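Local structure of aspartokinase (Clostridium acetobutylicum, 3TVI) at residues Q19-I27 and N120-L128; A130-F141 and C163-S174. The protein probably catalyses the ATP-dependent phosphorylation of the beta-carboxyl group of L-aspartate, the first step from aspartate to threonine, methionine and lysine, and binds lysine in its regulatory part. All coordinates share one frame; numbering follows the deposited sequence.

Contact 1 (Q19-I27 and N120-L128)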
loop_
_atom_site.group_PDB
_atom_site.type_symbol
_atom_site.label_atom_id
_atom_site.label_comp_id
_atom_site.label_asym_id
_atom_site.label_seq_id
_atom_site.Cartn_x
_atom_site.Cartn_y
_atom_site.Cartn_z
ATOM N N GLN B 19 0.320 -16.725 -45.048
ATOM C CA GLN B 19 1.170 -16.563 -43.879
ATOM C C GLN B 19 2.227 -17.647 -43.823
ATOM O O GLN B 19 3.376 -17.380 -43.487
ATOM C CB GLN B 19 0.352 -16.582 -42.586
ATOM C CG GLN B 19 -0.751 -15.543 -42.521
ATOM C CD GLN B 19 -0.291 -14.188 -43.006
ATOM O OE1 GLN B 19 0.301 -13.406 -42.253
ATOM N NE2 GLN B 19 -0.552 -13.907 -44.281
ATOM N N PHE B 20 1.829 -18.873 -44.146
ATOM C CA PHE B 20 2.769 -19.986 -44.213
ATOM C C PHE B 20 3.932 -19.672 -45.152
ATOM O O PHE B 20 5.074 -20.016 -44.860
ATOM C CB PHE B 20 2.085 -21.251 -44.707
ATOM C CG PHE B 20 1.362 -22.024 -43.644
ATOM C CD1 PHE B 20 1.857 -23.241 -43.199
ATOM C CD2 PHE B 20 0.169 -21.569 -43.134
ATOM C CE1 PHE B 20 1.182 -23.978 -42.253
ATOM C CE2 PHE B 20 -0.515 -22.299 -42.188
ATOM C CZ PHE B 20 -0.008 -23.505 -41.745
ATOM N N LYS B 21 3.651 -19.032 -46.284
ATOM C CA LYS B 21 4.727 -18.653 -47.193
ATOM C C LYS B 21 5.657 -17.703 -46.477
ATOM O O LYS B 21 6.864 -17.776 -46.660
ATOM C CB LYS B 21 4.198 -18.014 -48.471
ATOM C CG LYS B 21 3.339 -18.956 -49.295
ATOM C CD LYS B 21 3.013 -18.389 -50.667
ATOM C CE LYS B 21 2.141 -19.349 -51.444
ATOM N NZ LYS B 21 2.090 -18.985 -52.882
ATOM N N LYS B 22 5.098 -16.830 -45.640
ATOM C CA LYS B 22 5.917 -15.891 -44.866
ATOM C C LYS B 22 6.794 -16.674 -43.915
ATOM O O LYS B 22 7.967 -16.358 -43.761
ATOM C CB LYS B 22 5.069 -14.861 -44.101
ATOM C CG LYS B 22 4.061 -14.151 -44.980
ATOM C CD LYS B 22 3.472 -12.903 -44.351
ATOM C CE LYS B 22 2.533 -12.211 -45.328
ATOM N NZ LYS B 22 1.304 -11.685 -44.680
ATOM N N VAL B 23 6.230 -17.713 -43.308
ATOM C CA VAL B 23 6.986 -18.537 -42.385
ATOM C C VAL B 23 8.112 -19.266 -43.115
ATOM O O VAL B 23 9.260 -19.263 -42.658
ATOM C CB VAL B 23 6.112 -19.554 -41.631
ATOM C CG1 VAL B 23 6.991 -20.406 -40.739
ATOM C CG2 VAL B 23 5.048 -18.848 -40.801
ATOM N N LYS B 24 7.810 -19.868 -44.258
ATOM C CA LYS B 24 8.869 -20.505 -45.043
ATOM C C LYS B 24 9.961 -19.477 -45.366
ATOM O O LYS B 24 11.144 -19.744 -45.213
ATOM C CB LYS B 24 8.317 -21.152 -46.313
ATOM C CG LYS B 24 9.398 -21.804 -47.156
ATOM C CD LYS B 24 8.828 -22.768 -48.191
ATOM C CE LYS B 24 9.840 -23.825 -48.614
ATOM N NZ LYS B 24 11.075 -23.210 -49.167
ATOM N N GLY B 25 9.548 -18.284 -45.765
ATOM C CA GLY B 25 10.489 -17.244 -46.119
ATOM C C GLY B 25 11.440 -16.951 -44.983
ATOM O O GLY B 25 12.653 -16.856 -45.180
ATOM N N ILE B 26 10.879 -16.818 -43.786
ATOM C CA ILE B 26 11.657 -16.493 -42.609
ATOM C C ILE B 26 12.604 -17.641 -42.276
ATOM O O ILE B 26 13.735 -17.412 -41.855
ATOM C CB ILE B 26 10.742 -16.198 -41.411
ATOM C CG1 ILE B 26 9.945 -14.914 -41.660
ATOM C CG2 ILE B 26 11.568 -16.032 -40.151
ATOM C CD1 ILE B 26 8.664 -14.809 -40.857
ATOM N N ILE B 27 12.160 -18.877 -42.487
ATOM C CA ILE B 27 12.971 -20.022 -42.093
ATOM C C ILE B 27 14.143 -20.251 -43.042
ATOM O O ILE B 27 15.279 -20.420 -42.586
ATOM C CB ILE B 27 12.132 -21.304 -41.918
ATOM C CG1 ILE B 27 11.207 -21.163 -40.703
ATOM C CG2 ILE B 27 13.023 -22.520 -41.714
ATOM C CD1 ILE B 27 11.902 -20.781 -39.409
ATOM N N ASN B 120 -0.758 -28.550 -37.889
ATOM C CA ASN B 120 0.193 -27.548 -38.368
ATOM C C ASN B 120 1.620 -28.074 -38.310
ATOM O O ASN B 120 2.449 -27.771 -39.177
ATOM C CB ASN B 120 0.090 -26.260 -37.546
ATOM C CG ASN B 120 -0.982 -25.328 -38.060
ATOM O OD1 ASN B 120 -1.654 -25.627 -39.038
ATOM N ND2 ASN B 120 -1.145 -24.186 -37.404
ATOM N N GLY B 121 1.908 -28.856 -37.279
ATOM C CA GLY B 121 3.227 -29.427 -37.119
ATOM C C GLY B 121 3.565 -30.324 -38.280
ATOM O O GLY B 121 4.609 -30.181 -38.892
ATOM N N VAL B 122 2.658 -31.241 -38.588
ATOM C CA VAL B 122 2.925 -32.255 -39.606
ATOM C C VAL B 122 2.998 -31.620 -40.996
ATOM O O VAL B 122 3.794 -32.049 -41.831
ATOM C CB VAL B 122 1.888 -33.395 -39.564
ATOM C CG1 VAL B 122 1.935 -34.095 -38.218
ATOM C CG2 VAL B 122 0.494 -32.861 -39.823
ATOM N N ILE B 123 2.186 -30.587 -41.218
ATOM C CA ILE B 123 2.190 -29.841 -42.474
ATOM C C ILE B 123 3.505 -29.097 -42.646
ATOM O O ILE B 123 4.118 -29.138 -43.714
ATOM C CB ILE B 123 1.051 -28.805 -42.524
ATOM C CG1 ILE B 123 -0.303 -29.496 -42.603
ATOM C CG2 ILE B 123 1.215 -27.876 -43.716
ATOM C CD1 ILE B 123 -1.464 -28.541 -42.481
ATOM N N LEU B 124 3.920 -28.405 -41.591
ATOM C CA LEU B 124 5.145 -27.620 -41.624
ATOM C C LEU B 124 6.393 -28.468 -41.779
ATOM O O LEU B 124 7.338 -28.040 -42.419
ATOM C CB LEU B 124 5.294 -26.768 -40.362
ATOM C CG LEU B 124 4.654 -25.378 -40.350
ATOM C CD1 LEU B 124 5.530 -24.413 -39.549
ATOM C CD2 LEU B 124 4.441 -24.847 -41.764
ATOM N N ALA B 125 6.413 -29.653 -41.186
ATOM C CA ALA B 125 7.571 -30.524 -41.336
ATOM C C ALA B 125 7.762 -30.856 -42.818
ATOM O O ALA B 125 8.886 -30.883 -43.321
ATOM C CB ALA B 125 7.413 -31.794 -40.508
ATOM N N LYS B 126 6.656 -31.080 -43.519
ATOM C CA LYS B 126 6.721 -31.389 -44.940
ATOM C C LYS B 126 7.108 -30.143 -45.703
ATOM O O LYS B 126 8.064 -30.156 -46.470
ATOM C CB LYS B 126 5.379 -31.920 -45.450
ATOM C CG LYS B 126 5.462 -32.638 -46.784
ATOM C CD LYS B 126 6.172 -33.980 -46.672
ATOM C CE LYS B 126 6.766 -34.407 -48.009
ATOM N NZ LYS B 126 7.818 -35.454 -47.863
ATOM N N TYR B 127 6.378 -29.063 -45.449
ATOM C CA TYR B 127 6.512 -27.823 -46.205
ATOM C C TYR B 127 7.878 -27.185 -46.072
ATOM O O TYR B 127 8.355 -26.534 -47.012
ATOM C CB TYR B 127 5.453 -26.831 -45.744
ATOM C CG TYR B 127 5.389 -25.537 -46.527
ATOM C CD1 TYR B 127 5.449 -24.314 -45.880
ATOM C CD2 TYR B 127 5.238 -25.536 -47.897
ATOM C CE1 TYR B 127 5.366 -23.128 -46.583
ATOM C CE2 TYR B 127 5.161 -24.357 -48.610
ATOM C CZ TYR B 127 5.226 -23.158 -47.947
ATOM O OH TYR B 127 5.149 -21.981 -48.647
ATOM N N LEU B 128 8.495 -27.370 -44.907
ATOM C CA LEU B 128 9.815 -26.799 -44.614
ATOM C C LEU B 128 10.908 -27.857 -44.653
ATOM O O LEU B 128 12.047 -27.587 -44.270
ATOM C CB LEU B 128 9.818 -26.124 -43.238
ATOM C CG LEU B 128 8.737 -25.062 -43.034
ATOM C CD1 LEU B 128 8.676 -24.609 -41.581
ATOM C CD2 LEU B 128 8.977 -23.889 -43.970
#
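Phe-20 enters the surface of helix 109-127 as a knob in a hole formed by Asn-120, Ile-123, Leu-124 and Tyr-127. Its CD1 lies 3.4 Å from Leu-124 CD2, the methyl approaching the ring obliquely, while CE1 reaches on to Ile-123 CG2. At the far end the amide oxygen of Asn-120 comes in the ring plane, OD1 to Phe-20 CZ 3.8 Å, with the amide turned 84° from the ring; the ND2 of that amide is bound to Ser-39 O. Tyr-127 meets Phe-20 differently, bringing the edge of its ring to the backbone, CE1 to Phe-20 O 3.6 Å. One residue on, the start of the Lys-21 chain rests against the phenol, CG to Tyr-127 OH 3.6 Å.

This is a worked case of two helices packing in the amino acid kinase domain: segments 19-27 and 120-127 cross at -52° with axes 11.4 Å apart, and Val-23 and Ile-27 also lean on Phe-9 of strand 5-9, a predicted ATP-binding residue. Between the helices Val-23 CG1 makes only a loose contact with Leu-124 CD1.

Lys-24 is used for its aliphatic part. With CG anti to the backbone N (chi1 179°), the chain runs across Tyr-127 and sets CD over one ring face, 4.0 Å from the centroid of the Tyr-127 ring, a CH-pi contact; its ammonium turns off to a salt bridge with Asp-28. The Leu-128 side chain runs antiparallel to that of Lys-24, its CD2 3.6 Å from Lys-24 CA, and its other methyl, CD1, faces Ile-27 CG1.

Contact 2 (A130-F141 and C163-S174); sequences AEFIDAAEVIFF and CNKAVIPGFYGS
A beta-alpha-beta crossover at the margin of the central amino acid kinase sheet brings these segments together: strands 131-132 and 166-167, joined through helix 149-159, run parallel, the former being outermost in the sheet within this chain. Three backbone bonds hold them, Glu-131 N to Lys-165 O, Val-167 N to Glu-131 O and Ile-133 N to Val-167 O, the last 3.0 Å long. Ala-130 CB rests on the aliphatic chain of Lys-165, 3.6 Å from Lys-165 CD, whereas Ile-133 CD1 reaches Cys-163 SG and Ala-166 CB. Beyond the strands, Pro-169 packs its CG against the backbone N and CB of Ala-135, and its ring lies near Glu-117, a predicted substrate-binding residue.

Asp-134 then opens an Asx turn, in which OD1 accepts from Ala-136 N at 2.7 Å. The same oxygen takes the hydroxyl of Tyr-172, OH to Asp-134 OD1 2.6 Å, from above the carboxylate plane, 54° out of it. Two donors thus grip one carboxylate oxygen and limit its rotation. Asp-134 swings its CG away from its own N (chi1 -165°), which brings OD1 to Ala-136 N, close to the carboxylate plane and on its anti side. The phenol ring is also covered by Ala-135, whose CB sits over one face, 3.6 Å from the centroid of the Tyr-172 ring, in a CH-pi contact; Arg-115 makes a cation-pi contact with that ring.

Farther along, Gly-173 passes close to Ile-139, its CA 4.0 Å from Ile-139 CG2. Ser-174 N bonds to Ile-139 O, and Ser-174 O receives Phe-141 N. Finally, Ser-174 OG donates to Ala-136 O at 2.7 Å, in the carbonyl plane and on a lone pair.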
loop_
_atom_site.group_PDB
_atom_site.type_symbol
_atom_site.label_atom_id
_atom_site.label_comp_id
_atom_site.label_asym_id
_atom_site.label_seq_id
_atom_site.Cartn_x
_atom_site.Cartn_y
_atom_site.Cartn_z
ATOM N N ALA B 130 11.601 -30.538 -42.870
ATOM C CA ALA B 130 12.167 -30.703 -41.536
ATOM C C ALA B 130 11.576 -31.951 -40.894
ATOM O O ALA B 130 10.453 -32.345 -41.220
ATOM C CB ALA B 130 11.840 -29.484 -40.687
ATOM N N GLU B 131 12.326 -32.566 -39.980
ATOM C CA GLU B 131 11.851 -33.756 -39.278
ATOM C C GLU B 131 10.710 -33.434 -38.324
ATOM O O GLU B 131 10.830 -32.555 -37.476
ATOM C CB GLU B 131 12.981 -34.416 -38.496
ATOM C CG GLU B 131 13.822 -35.361 -39.331
ATOM C CD GLU B 131 14.747 -36.212 -38.483
ATOM O OE1 GLU B 131 14.246 -36.982 -37.626
ATOM O OE2 GLU B 131 15.979 -36.108 -38.676
ATOM N N PHE B 132 9.599 -34.147 -38.462
ATOM C CA PHE B 132 8.487 -33.978 -37.545
ATOM C C PHE B 132 8.748 -34.753 -36.275
ATOM O O PHE B 132 9.020 -35.947 -36.320
ATOM C CB PHE B 132 7.178 -34.476 -38.134
ATOM C CG PHE B 132 6.037 -34.381 -37.176
ATOM C CD1 PHE B 132 5.343 -33.190 -37.027
ATOM C CD2 PHE B 132 5.688 -35.462 -36.383
ATOM C CE1 PHE B 132 4.304 -33.087 -36.118
ATOM C CE2 PHE B 132 4.650 -35.364 -35.469
ATOM C CZ PHE B 132 3.955 -34.176 -35.340
ATOM N N ILE B 133 8.625 -34.069 -35.145
ATOM C CA ILE B 133 8.789 -34.688 -33.838
ATOM C C ILE B 133 7.608 -34.335 -32.952
ATOM O O ILE B 133 7.508 -33.209 -32.485
ATOM C CB ILE B 133 10.070 -34.193 -33.162
ATOM C CG1 ILE B 133 11.290 -34.743 -33.889
ATOM C CG2 ILE B 133 10.082 -34.608 -31.704
ATOM C CD1 ILE B 133 12.599 -34.357 -33.239
ATOM N N ASP B 134 6.723 -35.298 -32.713
ATOM C CA ASP B 134 5.549 -35.066 -31.881
ATOM C C ASP B 134 5.999 -34.554 -30.527
ATOM O O ASP B 134 7.066 -34.913 -30.051
ATOM C CB ASP B 134 4.715 -36.342 -31.717
ATOM C CG ASP B 134 3.316 -36.068 -31.164
ATOM O OD1 ASP B 134 3.196 -35.471 -30.078
ATOM O OD2 ASP B 134 2.323 -36.462 -31.803
ATOM N N ALA B 135 5.181 -33.691 -29.936
ATOM C CA ALA B 135 5.446 -33.128 -28.620
ATOM C C ALA B 135 5.421 -34.224 -27.572
ATOM O O ALA B 135 6.279 -34.267 -26.688
ATOM C CB ALA B 135 4.405 -32.078 -28.283
ATOM N N ALA B 136 4.445 -35.123 -27.701
ATOM C CA ALA B 136 4.209 -36.192 -26.730
ATOM C C ALA B 136 5.411 -37.090 -26.538
ATOM O O ALA B 136 5.478 -37.806 -25.548
ATOM C CB ALA B 136 3.001 -37.022 -27.137
ATOM N N GLU B 137 6.346 -37.058 -27.485
ATOM C CA GLU B 137 7.604 -37.816 -27.391
ATOM C C GLU B 137 8.711 -37.094 -26.618
ATOM O O GLU B 137 9.635 -37.727 -26.107
ATOM C CB GLU B 137 8.130 -38.126 -28.793
ATOM C CG GLU B 137 7.347 -39.201 -29.509
ATOM C CD GLU B 137 7.754 -40.572 -29.050
ATOM O OE1 GLU B 137 8.820 -41.051 -29.501
ATOM O OE2 GLU B 137 7.010 -41.163 -28.240
ATOM N N VAL B 138 8.618 -35.775 -26.529
ATOM C CA VAL B 138 9.757 -34.970 -26.101
ATOM C C VAL B 138 9.485 -34.052 -24.881
ATOM O O VAL B 138 10.416 -33.637 -24.187
ATOM C CB VAL B 138 10.283 -34.193 -27.328
ATOM C CG1 VAL B 138 9.366 -33.024 -27.661
ATOM C CG2 VAL B 138 11.714 -33.748 -27.109
ATOM N N ILE B 139 8.212 -33.767 -24.611
ATOM C CA ILE B 139 7.798 -32.965 -23.465
ATOM C C ILE B 139 6.974 -33.827 -22.524
ATOM O O ILE B 139 6.039 -34.499 -22.966
ATOM C CB ILE B 139 6.931 -31.788 -23.933
ATOM C CG1 ILE B 139 7.799 -30.796 -24.706
ATOM C CG2 ILE B 139 6.245 -31.114 -22.755
ATOM C CD1 ILE B 139 7.043 -29.612 -25.265
ATOM N N PHE B 140 7.310 -33.808 -21.234
ATOM C CA PHE B 140 6.643 -34.670 -20.247
ATOM C C PHE B 140 6.204 -33.950 -18.969
ATOM O O PHE B 140 6.880 -33.036 -18.493
ATOM C CB PHE B 140 7.552 -35.836 -19.876
ATOM C CG PHE B 140 7.727 -36.827 -20.981
ATOM C CD1 PHE B 140 8.896 -36.857 -21.730
ATOM C CD2 PHE B 140 6.713 -37.721 -21.286
ATOM C CE1 PHE B 140 9.055 -37.768 -22.759
ATOM C CE2 PHE B 140 6.864 -38.635 -22.310
ATOM C CZ PHE B 140 8.037 -38.657 -23.050
ATOM N N PHE B 141 5.066 -34.387 -18.427
ATOM C CA PHE B 141 4.547 -33.907 -17.150
ATOM C C PHE B 141 4.724 -34.983 -16.083
ATOM O O PHE B 141 5.161 -36.094 -16.387
ATOM C CB PHE B 141 3.067 -33.534 -17.284
ATOM C CG PHE B 141 2.815 -32.370 -18.208
ATOM C CD1 PHE B 141 2.423 -32.578 -19.521
ATOM C CD2 PHE B 141 2.972 -31.065 -17.765
ATOM C CE1 PHE B 141 2.194 -31.512 -20.370
ATOM C CE2 PHE B 141 2.748 -29.995 -18.610
ATOM C CZ PHE B 141 2.356 -30.219 -19.916
ATOM N N CYS B 163 18.627 -33.623 -34.687
ATOM C CA CYS B 163 18.137 -33.309 -36.033
ATOM C C CYS B 163 18.758 -32.010 -36.502
ATOM O O CYS B 163 18.993 -31.108 -35.698
ATOM C CB CYS B 163 16.617 -33.150 -36.058
ATOM S SG CYS B 163 15.667 -34.664 -35.794
ATOM N N ASN B 164 19.011 -31.925 -37.804
ATOM C CA ASN B 164 19.471 -30.702 -38.448
ATOM C C ASN B 164 18.366 -29.639 -38.387
ATOM O O ASN B 164 18.572 -28.533 -37.901
ATOM C CB ASN B 164 19.863 -31.007 -39.899
ATOM C CG ASN B 164 20.617 -29.870 -40.570
ATOM O OD1 ASN B 164 20.702 -28.756 -40.042
ATOM N ND2 ASN B 164 21.176 -30.151 -41.748
ATOM N N LYS B 165 17.185 -30.004 -38.865
ATOM C CA LYS B 165 16.029 -29.118 -38.883
ATOM C C LYS B 165 14.828 -29.933 -38.414
ATOM O O LYS B 165 14.588 -31.024 -38.933
ATOM C CB LYS B 165 15.806 -28.577 -40.307
ATOM C CG LYS B 165 14.850 -27.393 -40.400
ATOM C CD LYS B 165 14.357 -27.124 -41.820
ATOM C CE LYS B 165 15.314 -26.253 -42.625
ATOM N NZ LYS B 165 14.757 -25.911 -43.971
ATOM N N ALA B 166 14.083 -29.421 -37.439
ATOM C CA ALA B 166 12.981 -30.177 -36.859
ATOM C C ALA B 166 11.791 -29.299 -36.476
ATOM O O ALA B 166 11.971 -28.250 -35.853
ATOM C CB ALA B 166 13.474 -30.948 -35.647
ATOM N N VAL B 167 10.581 -29.729 -36.856
ATOM C CA VAL B 167 9.346 -29.093 -36.381
ATOM C C VAL B 167 8.884 -29.832 -35.145
ATOM O O VAL B 167 8.994 -31.054 -35.081
ATOM C CB VAL B 167 8.187 -29.167 -37.391
ATOM C CG1 VAL B 167 6.914 -28.604 -36.772
ATOM C CG2 VAL B 167 8.523 -28.432 -38.680
ATOM N N ILE B 168 8.369 -29.083 -34.173
ATOM C CA ILE B 168 7.897 -29.639 -32.904
ATOM C C ILE B 168 6.615 -28.929 -32.527
ATOM O O ILE B 168 6.658 -27.743 -32.189
ATOM C CB ILE B 168 8.898 -29.400 -31.756
ATOM C CG1 ILE B 168 10.316 -29.773 -32.194
ATOM C CG2 ILE B 168 8.470 -30.186 -30.531
ATOM C CD1 ILE B 168 11.372 -29.507 -31.148
ATOM N N PRO B 169 5.474 -29.645 -32.560
ATOM C CA PRO B 169 4.189 -28.984 -32.354
ATOM C C PRO B 169 4.120 -28.446 -30.942
ATOM O O PRO B 169 4.929 -28.830 -30.098
ATOM C CB PRO B 169 3.174 -30.097 -32.594
ATOM C CG PRO B 169 3.889 -31.331 -32.178
ATOM C CD PRO B 169 5.353 -31.107 -32.457
ATOM N N GLY B 170 3.164 -27.567 -30.685
ATOM C CA GLY B 170 3.302 -26.635 -29.588
ATOM C C GLY B 170 2.763 -27.063 -28.247
ATOM O O GLY B 170 3.514 -27.390 -27.311
ATOM N N PHE B 171 1.446 -27.111 -28.178
ATOM C CA PHE B 171 0.721 -26.655 -26.984
ATOM C C PHE B 171 0.473 -27.757 -25.951
ATOM O O PHE B 171 -0.334 -27.588 -25.057
ATOM C CB PHE B 171 -0.527 -25.944 -27.543
ATOM C CG PHE B 171 -1.742 -25.936 -26.679
ATOM C CD1 PHE B 171 -1.767 -25.265 -25.478
ATOM C CD2 PHE B 171 -2.923 -26.478 -27.159
ATOM C CE1 PHE B 171 -2.928 -25.212 -24.722
ATOM C CE2 PHE B 171 -4.083 -26.429 -26.414
ATOM C CZ PHE B 171 -4.085 -25.792 -25.187
ATOM N N TYR B 172 1.232 -28.852 -26.037
ATOM C CA TYR B 172 0.951 -30.043 -25.252
ATOM C C TYR B 172 2.173 -30.923 -25.058
ATOM O O TYR B 172 3.244 -30.641 -25.590
ATOM C CB TYR B 172 -0.135 -30.864 -25.941
ATOM C CG TYR B 172 0.331 -31.554 -27.198
ATOM C CD1 TYR B 172 0.792 -32.860 -27.165
ATOM C CD2 TYR B 172 0.321 -30.895 -28.422
ATOM C CE1 TYR B 172 1.231 -33.491 -28.316
ATOM C CE2 TYR B 172 0.751 -31.525 -29.580
ATOM C CZ TYR B 172 1.204 -32.817 -29.518
ATOM O OH TYR B 172 1.631 -33.435 -30.663
ATOM N N GLY B 173 1.986 -31.990 -24.285
ATOM C CA GLY B 173 3.013 -33.005 -24.029
ATOM C C GLY B 173 2.355 -34.255 -23.459
ATOM O O GLY B 173 1.133 -34.392 -23.512
ATOM N N SER B 174 3.138 -35.171 -22.903
ATOM C CA SER B 174 2.560 -36.396 -22.351
ATOM C C SER B 174 2.411 -36.301 -20.837
ATOM O O SER B 174 3.297 -35.792 -20.158
ATOM C CB SER B 174 3.409 -37.611 -22.735
ATOM O OG SER B 174 3.213 -37.958 -24.103
#

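How the contacts relate
From the N terminus, the chain passes from strand 5-9 into helix 17-28, which waits some ninety residues, mostly helical, for helix 109-127; contact 1 closes that long loop. The chain then turns at once into strand 131-132, and contact 2 closes a much shorter loop of 21 intervening residues containing helix 149-159. The two loops follow in series, neither enclosing nor crossing the other. They touch at and beside the turn: Ala-125 O probably bonds to Ala-130 N, Leu-128 O probably receives Lys-165 NZ, while Val-122 packs on Phe-132 and Ala-125 on Val-167. Helix 109-127 thereby joins the helix pair of contact 1 to the sheet margin of contact 2.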